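Nourseothricin acetyltransferase (Streptomyces noursei, PDB 5C82) probably transfers an acetyl group from acetyl-CoA to the antibiotic nourseothricin, as a GNAT-family enzyme linked to resistance. Local coordinates at residues D90-V95 / H120-A125; R104-E109 / G128-F133. The protein carries 1 engineered substitution. All coordinates share one frame; numbering follows the deposited sequence.

Contact 1 (D90-V95 / H120-A125)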
ATOM      1  N   ASP A  90      27.579 -15.185 -13.290  1.00 31.02           N
ATOM      2  CA  ASP A  90      27.175 -14.246 -12.245  1.00 30.13           C
ATOM      3  C   ASP A  90      25.738 -13.806 -12.434  1.00 30.13           C
ATOM      4  O   ASP A  90      25.249 -13.685 -13.570  1.00 29.20           O
ATOM      5  CB  ASP A  90      28.118 -13.026 -12.204  1.00 32.72           C
ATOM      6  CG  ASP A  90      29.544 -13.353 -11.745  1.00 52.38           C
ATOM      7  OD1 ASP A  90      29.697 -14.045 -10.701  1.00 54.42           O
ATOM      8  OD2 ASP A  90      30.504 -12.902 -12.414  1.00 58.62           O
ATOM      9  N   LEU A  91      25.061 -13.559 -11.312  1.00 23.46           N
ATOM     10  CA  LEU A  91      23.695 -13.085 -11.318  1.00 19.63           C
ATOM     11  C   LEU A  91      23.657 -11.649 -11.821  1.00 23.58           C
ATOM     12  O   LEU A  91      24.336 -10.784 -11.281  1.00 24.88           O
ATOM     13  CB  LEU A  91      23.074 -13.226  -9.941  1.00 17.70           C
ATOM     14  CG  LEU A  91      21.574 -12.936  -9.859  1.00 18.44           C
ATOM     15  CD1 LEU A  91      20.758 -13.927 -10.672  1.00 16.45           C
ATOM     16  CD2 LEU A  91      21.135 -12.935  -8.453  1.00 18.83           C
ATOM     17  N   ALA A  92      22.930 -11.421 -12.909  1.00 19.62           N
ATOM     18  CA  ALA A  92      22.818 -10.104 -13.525  1.00 18.92           C
ATOM     19  C   ALA A  92      21.630  -9.383 -12.923  1.00 23.73           C
ATOM     20  O   ALA A  92      21.614  -8.141 -12.883  1.00 23.24           O
ATOM     21  CB  ALA A  92      22.639 -10.237 -15.031  1.00 19.38           C
ATOM     22  N   GLY A  93      20.648 -10.160 -12.459  1.00 19.58           N
ATOM     23  CA  GLY A  93      19.444  -9.579 -11.900  1.00 19.42           C
ATOM     24  C   GLY A  93      18.372 -10.566 -11.528  1.00 24.26           C
ATOM     25  O   GLY A  93      18.451 -11.743 -11.888  1.00 24.19           O
ATOM     26  N   PHE A  94      17.370 -10.078 -10.770  1.00 19.55           N
ATOM     27  CA  PHE A  94      16.225 -10.882 -10.341  1.00 18.98           C
ATOM     28  C   PHE A  94      14.974 -10.037 -10.206  1.00 22.77           C
ATOM     29  O   PHE A  94      15.053  -8.814 -10.070  1.00 24.32           O
ATOM     30  CB  PHE A  94      16.528 -11.647  -9.015  1.00 20.37           C
ATOM     31  CG  PHE A  94      16.689 -10.761  -7.800  1.00 20.85           C
ATOM     32  CD1 PHE A  94      17.931 -10.231  -7.467  1.00 22.08           C
ATOM     33  CD2 PHE A  94      15.595 -10.452  -6.992  1.00 22.80           C
ATOM     34  CE1 PHE A  94      18.077  -9.390  -6.363  1.00 24.00           C
ATOM     35  CE2 PHE A  94      15.738  -9.599  -5.889  1.00 25.47           C
ATOM     36  CZ  PHE A  94      16.978  -9.074  -5.579  1.00 23.24           C
ATOM     37  N   VAL A  95      13.829 -10.687 -10.187  1.00 18.82           N
ATOM     38  CA  VAL A  95      12.524 -10.036  -9.963  1.00 18.28           C
ATOM     39  C   VAL A  95      11.691 -10.992  -9.102  1.00 21.13           C
ATOM     40  O   VAL A  95      11.645 -12.201  -9.365  1.00 19.56           O
ATOM     41  CB  VAL A  95      11.790  -9.574 -11.274  1.00 21.51           C
ATOM     42  CG1 VAL A  95      11.374 -10.749 -12.158  1.00 20.43           C
ATOM     43  CG2 VAL A  95      10.584  -8.691 -10.957  1.00 21.38           C
ATOM     44  N   HIS A 120      21.349  -2.827 -20.114  1.00 38.25           N
ATOM     45  CA  HIS A 120      21.663  -3.908 -21.059  1.00 38.01           C
ATOM     46  C   HIS A 120      20.424  -4.749 -21.422  1.00 36.90           C
ATOM     47  O   HIS A 120      20.567  -5.814 -22.029  1.00 36.07           O
ATOM     48  CB  HIS A 120      22.796  -4.809 -20.546  1.00 40.23           C
ATOM     49  CG  HIS A 120      24.164  -4.254 -20.782  1.00 45.15           C
ATOM     50  ND1 HIS A 120      24.993  -3.913 -19.728  1.00 47.58           N
ATOM     51  CD2 HIS A 120      24.805  -3.989 -21.947  1.00 48.03           C
ATOM     52  CE1 HIS A 120      26.105  -3.457 -20.280  1.00 47.70           C
ATOM     53  NE2 HIS A 120      26.038  -3.480 -21.612  1.00 48.12           N
ATOM     54  N   GLY A 121      19.238  -4.281 -21.024  1.00 30.01           N
ATOM     55  CA  GLY A 121      17.970  -4.964 -21.290  1.00 28.11           C
ATOM     56  C   GLY A 121      17.524  -6.025 -20.292  1.00 27.51           C
ATOM     57  O   GLY A 121      16.462  -6.616 -20.488  1.00 26.26           O
ATOM     58  N   VAL A 122      18.302  -6.259 -19.199  1.00 22.20           N
ATOM     59  CA  VAL A 122      18.028  -7.259 -18.140  1.00 20.79           C
ATOM     60  C   VAL A 122      16.721  -6.922 -17.407  1.00 24.20           C
ATOM     61  O   VAL A 122      15.880  -7.806 -17.232  1.00 22.91           O
ATOM     62  CB  VAL A 122      19.195  -7.403 -17.112  1.00 24.85           C
ATOM     63  CG1 VAL A 122      18.910  -8.489 -16.078  1.00 24.84           C
ATOM     64  CG2 VAL A 122      20.524  -7.647 -17.784  1.00 24.89           C
ATOM     65  N   GLY A 123      16.596  -5.672 -16.944  1.00 20.80           N
ATOM     66  CA  GLY A 123      15.415  -5.197 -16.226  1.00 20.72           C
ATOM     67  C   GLY A 123      14.137  -5.364 -17.021  1.00 24.53           C
ATOM     68  O   GLY A 123      13.132  -5.830 -16.487  1.00 24.49           O
ATOM     69  N   ARG A 124      14.194  -5.017 -18.326  1.00 21.23           N
ATOM     70  CA  ARG A 124      13.094  -5.097 -19.282  1.00 20.46           C
ATOM     71  C   ARG A 124      12.674  -6.538 -19.517  1.00 23.04           C
ATOM     72  O   ARG A 124      11.469  -6.827 -19.539  1.00 23.27           O
ATOM     73  CB  ARG A 124      13.498  -4.403 -20.600  1.00 20.68           C
ATOM     74  CG  ARG A 124      12.453  -4.492 -21.719  1.00 30.28           C
ATOM     75  CD  ARG A 124      12.779  -3.551 -22.868  1.00 38.05           C
ATOM     76  NE  ARG A 124      13.140  -2.231 -22.352  1.00 47.93           N
ATOM     77  CZ  ARG A 124      12.277  -1.286 -21.976  1.00 58.75           C
ATOM     78  NH1 ARG A 124      10.964  -1.465 -22.135  1.00 45.01           N
ATOM     79  NH2 ARG A 124      12.717  -0.154 -21.461  1.00 34.12           N
ATOM     80  N   ALA A 125      13.664  -7.449 -19.699  1.00 18.13           N
ATOM     81  CA  ALA A 125      13.399  -8.866 -19.903  1.00 16.68           C
ATOM     82  C   ALA A 125      12.780  -9.470 -18.632  1.00 19.05           C
ATOM     83  O   ALA A 125      11.783 -10.192 -18.739  1.00 18.46           O
ATOM     84  CB  ALA A 125      14.675  -9.602 -20.282  1.00 16.97           C
TER
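Val122, in the first turn of helix 122-137, sets both methyls against Ala92 of strand 91-100, and CG1 also against the Gly93 backbone. Its CG1 lies 4.2 Å from Ala92 CB, and its CG2 is nearly as near, 4.3 Å from the same Ala92 CB, so the forked end of the valine straddles the single methyl. CG1 also reaches the strand backbone, 4.2 Å from Ala92 O and 4.3 Å from Gly93 N. The valine torsion explains this reach: CG1 stands opposite the backbone N (chi1 -177°). All of these separations are loose van der Waals distances, no hydrogen bond crosses, and the two segments bury 85 Å² against each other.

The strand side is shaped by a classic beta bulge, Ala92 and Gly93 both pairing with Ala84 of strand 79-85. Ala92 takes up a helix-like psi of -27°, and its CB points toward the helix; Gly93 next to it has no side chain, and its CA lies 6.8 Å from Val122 CA. Phe94, beyond the bulge, points away, to the side of helix 20-25. Tyr10 touches both Ala92 and Val122, and Ala84 also touches Val122.

On the helix side, Gly121 is the N-cap, with a positive phi of 87°, and Ala125 N donates to Gly121 O at 3.0 Å. Gly121 and Gly123 form the G-x-G end of the Q/R-x-x-G-x-G/A signature, which in GNAT relatives, and probably here too, cradles the coenzyme A pyrophosphate; the contact is where the start of this helix packs on the central sheet of the GNAT acetyltransferase fold.

Contact 2 (R104-E109 / G128-F133); sequences RRLTVE and GLATEF
Leu106 packs on Ala130 and Phe133 in a buried, largely apolar strand-on-helix contact without a hydrogen bond, inside the beta-alpha-beta unit of the GNAT fold, formed by strand 105-113, helix 122-137 and strand 141-147. The evidence is geometric: CB of all three residues points across the interface, and the segments bury 147 Å² between them. Ala130 and Phe133 are three apart in sequence, nearly one helical turn, and so present themselves on one helix face.

Leu106 divides its two methyls between them. CD1 goes to the alanine, 3.8 Å from Ala130 O and 4.5 Å from Ala130 CB. CD2 goes to the aromatic ring. The branch is turned to an unusual angle, chi2 -94°, away from the staggered positions, and this turn sets where both methyls lie. Val97 of the adjacent strand and Ala134 of the helix also touch Leu106, while Phe82 and Arg80 of strand 79-85 meet Phe133.

Arg105, just before Leu106, makes a cation-pi contact with Trp143 and a salt bridge to Asp168 of the second subunit, so the strand that receives the helix contributes to the dimer interface through this preceding residue.

Phe133 extends with CG opposite its backbone N (chi1 -176°), crossing Leu106 at about a right angle; Leu106 CD2 meets the ring at its edge, in the ring plane, 3.7 Å from Phe133 CD2 and 3.9 Å from Phe133 CE2.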
ATOM      1  N   ARG A 104      -6.781  -8.760  -8.704  1.00 21.31           N
ATOM      2  CA  ARG A 104      -6.067  -9.310  -9.866  1.00 20.69           C
ATOM      3  C   ARG A 104      -4.782  -8.508 -10.108  1.00 22.70           C
ATOM      4  O   ARG A 104      -4.487  -8.061 -11.219  1.00 20.16           O
ATOM      5  CB  ARG A 104      -6.974  -9.328 -11.112  1.00 22.10           C
ATOM      6  CG  ARG A 104      -8.302 -10.062 -10.928  1.00 30.87           C
ATOM      7  CD  ARG A 104      -9.297  -9.660 -12.006  1.00 37.56           C
ATOM      8  NE  ARG A 104      -8.879 -10.067 -13.354  1.00 49.28           N
ATOM      9  CZ  ARG A 104      -8.890  -9.271 -14.424  1.00 66.07           C
ATOM     10  NH1 ARG A 104      -9.280  -8.004 -14.317  1.00 56.77           N
ATOM     11  NH2 ARG A 104      -8.497  -9.733 -15.605  1.00 46.22           N
ATOM     12  N   ARG A 105      -4.046  -8.292  -9.028  1.00 20.03           N
ATOM     13  CA  ARG A 105      -2.840  -7.498  -9.085  1.00 19.34           C
ATOM     14  C   ARG A 105      -1.618  -8.371  -8.955  1.00 21.94           C
ATOM     15  O   ARG A 105      -1.488  -9.126  -8.000  1.00 20.66           O
ATOM     16  CB  ARG A 105      -2.867  -6.409  -7.975  1.00 15.87           C
ATOM     17  CG  ARG A 105      -1.520  -5.721  -7.720  1.00 12.65           C
ATOM     18  CD  ARG A 105      -1.593  -4.741  -6.566  1.00 15.87           C
ATOM     19  NE  ARG A 105      -2.286  -3.505  -6.960  1.00 17.36           N
ATOM     20  CZ  ARG A 105      -2.346  -2.407  -6.212  1.00 26.98           C
ATOM     21  NH1 ARG A 105      -1.727  -2.359  -5.035  1.00 19.22           N
ATOM     22  NH2 ARG A 105      -2.962  -1.329  -6.660  1.00 17.06           N
ATOM     23  N   LEU A 106      -0.690  -8.201  -9.880  1.00 20.10           N
ATOM     24  CA  LEU A 106       0.602  -8.836  -9.770  1.00 19.44           C
ATOM     25  C   LEU A 106       1.525  -7.742  -9.207  1.00 19.50           C
ATOM     26  O   LEU A 106       1.753  -6.713  -9.840  1.00 17.53           O
ATOM     27  CB  LEU A 106       1.067  -9.348 -11.141  1.00 19.97           C
ATOM     28  CG  LEU A 106       2.217 -10.371 -11.226  1.00 24.54           C
ATOM     29  CD1 LEU A 106       3.541  -9.723 -11.436  1.00 23.99           C
ATOM     30  CD2 LEU A 106       2.152 -11.457 -10.168  1.00 26.89           C
ATOM     31  N   THR A 107       1.980  -7.935  -7.991  1.00 16.62           N
ATOM     32  CA  THR A 107       2.891  -7.025  -7.306  1.00 17.36           C
ATOM     33  C   THR A 107       4.323  -7.402  -7.632  1.00 22.48           C
ATOM     34  O   THR A 107       4.716  -8.562  -7.504  1.00 23.06           O
ATOM     35  CB  THR A 107       2.581  -7.022  -5.782  1.00 23.49           C
ATOM     36  OG1 THR A 107       1.334  -6.358  -5.596  1.00 20.06           O
ATOM     37  CG2 THR A 107       3.666  -6.325  -4.930  1.00 21.04           C
ATOM     38  N   VAL A 108       5.103  -6.429  -8.054  1.00 20.05           N
ATOM     39  CA  VAL A 108       6.530  -6.633  -8.299  1.00 20.63           C
ATOM     40  C   VAL A 108       7.131  -6.264  -6.945  1.00 27.25           C
ATOM     41  O   VAL A 108       7.236  -5.075  -6.627  1.00 30.52           O
ATOM     42  CB  VAL A 108       7.069  -5.756  -9.474  1.00 23.85           C
ATOM     43  CG1 VAL A 108       8.563  -5.980  -9.679  1.00 23.38           C
ATOM     44  CG2 VAL A 108       6.296  -6.018 -10.774  1.00 23.41           C
ATOM     45  N   GLU A 109       7.382  -7.268  -6.097  1.00 23.49           N
ATOM     46  CA  GLU A 109       7.883  -7.047  -4.724  1.00 23.01           C
ATOM     47  C   GLU A 109       9.266  -6.432  -4.715  1.00 28.15           C
ATOM     48  O   GLU A 109       9.548  -5.524  -3.935  1.00 28.30           O
ATOM     49  CB  GLU A 109       7.917  -8.356  -3.923  1.00 23.89           C
ATOM     50  CG  GLU A 109       6.611  -9.120  -3.898  1.00 31.89           C
ATOM     51  CD  GLU A 109       5.708  -8.841  -2.714  1.00 59.16           C
ATOM     52  OE1 GLU A 109       5.617  -7.667  -2.285  1.00 67.82           O
ATOM     53  OE2 GLU A 109       5.045  -9.796  -2.250  1.00 49.06           O
ATOM     54  N   GLY A 128       9.269  -8.350 -18.385  1.00 16.49           N
ATOM     55  CA  GLY A 128       8.515  -9.076 -19.411  1.00 15.31           C
ATOM     56  C   GLY A 128       8.126 -10.447 -18.873  1.00 17.81           C
ATOM     57  O   GLY A 128       6.988 -10.885 -19.045  1.00 17.14           O
ATOM     58  N   LEU A 129       9.059 -11.119 -18.174  1.00 15.73           N
ATOM     59  CA  LEU A 129       8.832 -12.431 -17.541  1.00 16.85           C
ATOM     60  C   LEU A 129       7.768 -12.303 -16.439  1.00 19.29           C
ATOM     61  O   LEU A 129       6.892 -13.162 -16.337  1.00 17.31           O
ATOM     62  CB  LEU A 129      10.136 -12.992 -16.966  1.00 17.90           C
ATOM     63  CG  LEU A 129      11.162 -13.563 -17.982  1.00 24.33           C
ATOM     64  CD1 LEU A 129      12.418 -14.033 -17.247  1.00 24.08           C
ATOM     65  CD2 LEU A 129      10.586 -14.756 -18.782  1.00 25.76           C
ATOM     66  N   ALA A 130       7.809 -11.171 -15.676  1.00 16.17           N
ATOM     67  CA  ALA A 130       6.820 -10.818 -14.665  1.00 16.13           C
ATOM     68  C   ALA A 130       5.451 -10.639 -15.347  1.00 17.71           C
ATOM     69  O   ALA A 130       4.453 -11.133 -14.833  1.00 16.22           O
ATOM     70  CB  ALA A 130       7.223  -9.530 -13.943  1.00 16.60           C
ATOM     71  N   THR A 131       5.431 -10.019 -16.538  1.00 15.24           N
ATOM     72  CA  THR A 131       4.208  -9.754 -17.318  1.00 15.45           C
ATOM     73  C   THR A 131       3.576 -11.055 -17.801  1.00 20.69           C
ATOM     74  O   THR A 131       2.365 -11.215 -17.673  1.00 20.86           O
ATOM     75  CB  THR A 131       4.485  -8.709 -18.428  1.00 19.88           C
ATOM     76  OG1 THR A 131       4.877  -7.507 -17.766  1.00 23.64           O
ATOM     77  CG2 THR A 131       3.263  -8.395 -19.273  1.00 18.96           C
ATOM     78  N   GLU A 132       4.386 -11.997 -18.297  1.00 19.10           N
ATOM     79  CA  GLU A 132       3.890 -13.311 -18.749  1.00 18.54           C
ATOM     80  C   GLU A 132       3.207 -14.075 -17.606  1.00 21.50           C
ATOM     81  O   GLU A 132       2.097 -14.564 -17.786  1.00 22.61           O
ATOM     82  CB  GLU A 132       5.016 -14.138 -19.391  1.00 19.16           C
ATOM     83  CG  GLU A 132       5.610 -13.511 -20.652  1.00 19.31           C
ATOM     84  CD  GLU A 132       6.878 -14.182 -21.152  1.00 27.91           C
ATOM     85  OE1 GLU A 132       7.386 -15.094 -20.465  1.00 22.34           O
ATOM     86  OE2 GLU A 132       7.399 -13.761 -22.207  1.00 31.51           O
ATOM     87  N   PHE A 133       3.839 -14.122 -16.423  1.00 17.99           N
ATOM     88  CA  PHE A 133       3.291 -14.737 -15.210  1.00 16.89           C
ATOM     89  C   PHE A 133       1.962 -14.073 -14.803  1.00 22.21           C
ATOM     90  O   PHE A 133       1.035 -14.766 -14.375  1.00 23.32           O
ATOM     91  CB  PHE A 133       4.321 -14.626 -14.065  1.00 18.95           C
ATOM     92  CG  PHE A 133       3.936 -15.312 -12.773  1.00 20.37           C
ATOM     93  CD1 PHE A 133       4.021 -16.694 -12.646  1.00 24.08           C
ATOM     94  CD2 PHE A 133       3.463 -14.579 -11.693  1.00 21.86           C
ATOM     95  CE1 PHE A 133       3.678 -17.325 -11.438  1.00 24.80           C
ATOM     96  CE2 PHE A 133       3.119 -15.209 -10.490  1.00 24.28           C
ATOM     97  CZ  PHE A 133       3.236 -16.574 -10.368  1.00 22.43           C
TER

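Contacts 1 and 2 lie about 15 Å apart between centres and share helix 122-137, contact 1 at its first turn and contact 2 farther along. Their strands, 91-100 and 105-113, follow one another in the chain and are antiparallel neighbours in the seven-stranded mixed sheet. Along the chain the segments interleave: 90-95, 104-109, 120-125, 128-133. The two sites also touch directly, Val95 CG2 of contact 1 lying 3.6 Å from Val108 CG1 of contact 2. The helix thus packs on two neighbouring strands, with contact 1 at its N-terminal end, the end that binds coenzyme A in relatives.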